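Local structure of 3-phytase (2WNH) at residues B[302-305]-B[311-314]. The protein is a histidine acid phosphatase that probably removes phosphate groups from phytate (inositol hexakisphosphate). The protein carries 3 engineered substitutions. Numbering follows the deposited sequence.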
ATOM      1  N   ASN B 302     -12.629  41.574  -8.705  1.00 17.26           N
ATOM      2  CA  ASN B 302     -11.518  42.500  -8.992  1.00 18.90           C
ATOM      3  C   ASN B 302     -10.153  41.870  -8.670  1.00 19.35           C
ATOM      4  O   ASN B 302      -9.263  42.500  -8.099  1.00 19.83           O
ATOM      5  CB  ASN B 302     -11.720  43.833  -8.249  1.00 19.78           C
ATOM      6  CG  ASN B 302     -11.128  45.030  -8.992  1.00 24.70           C
ATOM      7  OD1 ASN B 302     -11.050  46.118  -8.430  1.00 35.66           O
ATOM      8  ND2 ASN B 302     -10.740  44.850 -10.247  1.00 24.22           N
ATOM      9  N   PHE B 303     -10.015  40.592  -9.020  1.00 18.50           N
ATOM     10  CA  PHE B 303      -8.832  39.808  -8.680  1.00 18.75           C
ATOM     11  C   PHE B 303      -8.124  39.461  -9.978  1.00 18.97           C
ATOM     12  O   PHE B 303      -8.676  38.779 -10.845  1.00 19.81           O
ATOM     13  CB  PHE B 303      -9.250  38.545  -7.876  1.00 18.99           C
ATOM     14  CG  PHE B 303      -8.118  37.571  -7.533  1.00 18.96           C
ATOM     15  CD1 PHE B 303      -6.786  37.981  -7.370  1.00 18.59           C
ATOM     16  CD2 PHE B 303      -8.438  36.223  -7.310  1.00 19.45           C
ATOM     17  CE1 PHE B 303      -5.782  37.035  -7.054  1.00 19.62           C
ATOM     18  CE2 PHE B 303      -7.455  35.283  -6.977  1.00 19.10           C
ATOM     19  CZ  PHE B 303      -6.128  35.688  -6.845  1.00 19.30           C
ATOM     20  N   SER B 304      -6.892  39.941 -10.087  1.00 20.94           N
ATOM     21  CA  SER B 304      -6.062  39.712 -11.258  1.00 23.14           C
ATOM     22  C   SER B 304      -4.803  38.942 -10.873  1.00 23.51           C
ATOM     23  O   SER B 304      -4.250  39.148  -9.792  1.00 24.53           O
ATOM     24  CB  SER B 304      -5.681  41.054 -11.896  1.00 23.55           C
ATOM     25  OG  SER B 304      -4.912  40.863 -13.078  1.00 27.06           O
ATOM     26  N   TRP B 305      -4.361  38.056 -11.752  1.00 20.87           N
ATOM     27  CA  TRP B 305      -3.157  37.272 -11.504  1.00 20.55           C
ATOM     28  C   TRP B 305      -2.279  37.150 -12.736  1.00 20.16           C
ATOM     29  O   TRP B 305      -2.740  37.342 -13.861  1.00 19.70           O
ATOM     30  CB  TRP B 305      -3.516  35.865 -10.989  1.00 17.67           C
ATOM     31  CG  TRP B 305      -4.399  35.069 -11.911  1.00 17.62           C
ATOM     32  CD1 TRP B 305      -4.020  34.426 -13.064  1.00 17.27           C
ATOM     33  CD2 TRP B 305      -5.793  34.799 -11.741  1.00 17.67           C
ATOM     34  NE1 TRP B 305      -5.114  33.796 -13.637  1.00 16.23           N
ATOM     35  CE2 TRP B 305      -6.208  34.006 -12.840  1.00 16.69           C
ATOM     36  CE3 TRP B 305      -6.739  35.151 -10.763  1.00 16.12           C
ATOM     37  CZ2 TRP B 305      -7.517  33.548 -12.980  1.00 16.03           C
ATOM     38  CZ3 TRP B 305      -8.029  34.696 -10.898  1.00 16.34           C
ATOM     39  CH2 TRP B 305      -8.414  33.896 -12.001  1.00 16.50           C
ATOM     40  N   SER B 311       0.337  34.423 -19.498  1.00 19.36           N
ATOM     41  CA  SER B 311       0.008  35.842 -19.538  1.00 20.04           C
ATOM     42  C   SER B 311      -1.032  36.191 -18.456  1.00 19.63           C
ATOM     43  O   SER B 311      -1.601  35.291 -17.803  1.00 20.37           O
ATOM     44  CB  SER B 311      -0.445  36.259 -20.933  0.80 19.90           C
ATOM     45  OG  SER B 311      -1.585  35.523 -21.293  0.80 22.59           O
ATOM     46  N   ARG B 312      -1.263  37.491 -18.264  1.00 19.13           N
ATOM     47  CA  ARG B 312      -2.180  38.001 -17.235  1.00 18.81           C
ATOM     48  C   ARG B 312      -3.548  37.357 -17.330  1.00 18.13           C
ATOM     49  O   ARG B 312      -4.163  37.335 -18.403  1.00 19.08           O
ATOM     50  CB  ARG B 312      -2.334  39.531 -17.349  1.00 19.75           C
ATOM     51  CG  ARG B 312      -3.350  40.131 -16.360  1.00 21.73           C
ATOM     52  CD  ARG B 312      -3.346  41.675 -16.400  1.00 22.01           C
ATOM     53  NE  ARG B 312      -3.428  42.175 -17.777  1.00 20.14           N
ATOM     54  CZ  ARG B 312      -4.532  42.214 -18.517  1.00 21.96           C
ATOM     55  NH1 ARG B 312      -5.700  41.797 -18.033  1.00 20.88           N
ATOM     56  NH2 ARG B 312      -4.466  42.678 -19.764  1.00 22.26           N
ATOM     57  N   GLY B 313      -4.014  36.825 -16.195  1.00 17.51           N
ATOM     58  CA  GLY B 313      -5.354  36.283 -16.089  1.00 17.29           C
ATOM     59  C   GLY B 313      -5.629  34.941 -16.724  1.00 16.41           C
ATOM     60  O   GLY B 313      -6.784  34.476 -16.682  1.00 16.86           O
ATOM     61  N   ASN B 314      -4.605  34.319 -17.316  1.00 15.69           N
ATOM     62  CA  ASN B 314      -4.766  33.042 -18.020  1.00 16.54           C
ATOM     63  C   ASN B 314      -5.359  31.989 -17.076  1.00 15.07           C
ATOM     64  O   ASN B 314      -4.986  31.933 -15.898  1.00 16.94           O
ATOM     65  CB  ASN B 314      -3.432  32.540 -18.586  1.00 17.28           C
ATOM     66  CG  ASN B 314      -3.594  31.309 -19.430  1.00 20.28           C
ATOM     67  OD1 ASN B 314      -3.634  30.186 -18.919  1.00 21.05           O
ATOM     68  ND2 ASN B 314      -3.684  31.501 -20.737  1.00 18.97           N
TER
HETATM   69  O   HOH W   1      -6.549  41.035 -15.367  1.00 30.81           O
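The carbonyl oxygen of Trp305 takes a short hydrogen bond from the amide of Gly313, with Trp305 O and Gly313 N 2.7 Å apart and the N-H...O angle 157°. The same oxygen meets the alpha hydrogen of Arg312, with Arg312 CA 3.5 Å from Trp305 O, so it faces the central peptide of the type II turn formed by Ser311 to Asn314. Gly313 has the positive phi of that turn, and its CA lies over one face of the Trp305 indole, 3.8 Å from Trp305 CD1. The indole edge makes the second bond: Trp305 NE1 donates to Asn314 O over 2.9 Å, nearly straight at 167°. Asn314 O sits close to the ring plane, whereas NE1 approaches from above the plane of that carbonyl. A chi1 of 58° puts Trp305 CG between its own backbone N and carbonyl carbon, which swings the indole N-H round to Asn314 O. Farther out, Ser304 OG lies alongside the aliphatic part of Arg312, 3.7 Å from Arg312 CG. A water in the guanidinium plane accepts from Arg312 NH1 and also hydrogen-bonds Ser304 OG, while Arg312 NH2 forms a salt bridge with Asp250. Phe340 stacks on Trp305. In the loop joining helix 291-301 to strand 320-328, the two direct bonds thus tie the turn to Trp305 through main chain and side chain, and help set the rotation of a buried indole whose N-H is satisfied by a main-chain carbonyl.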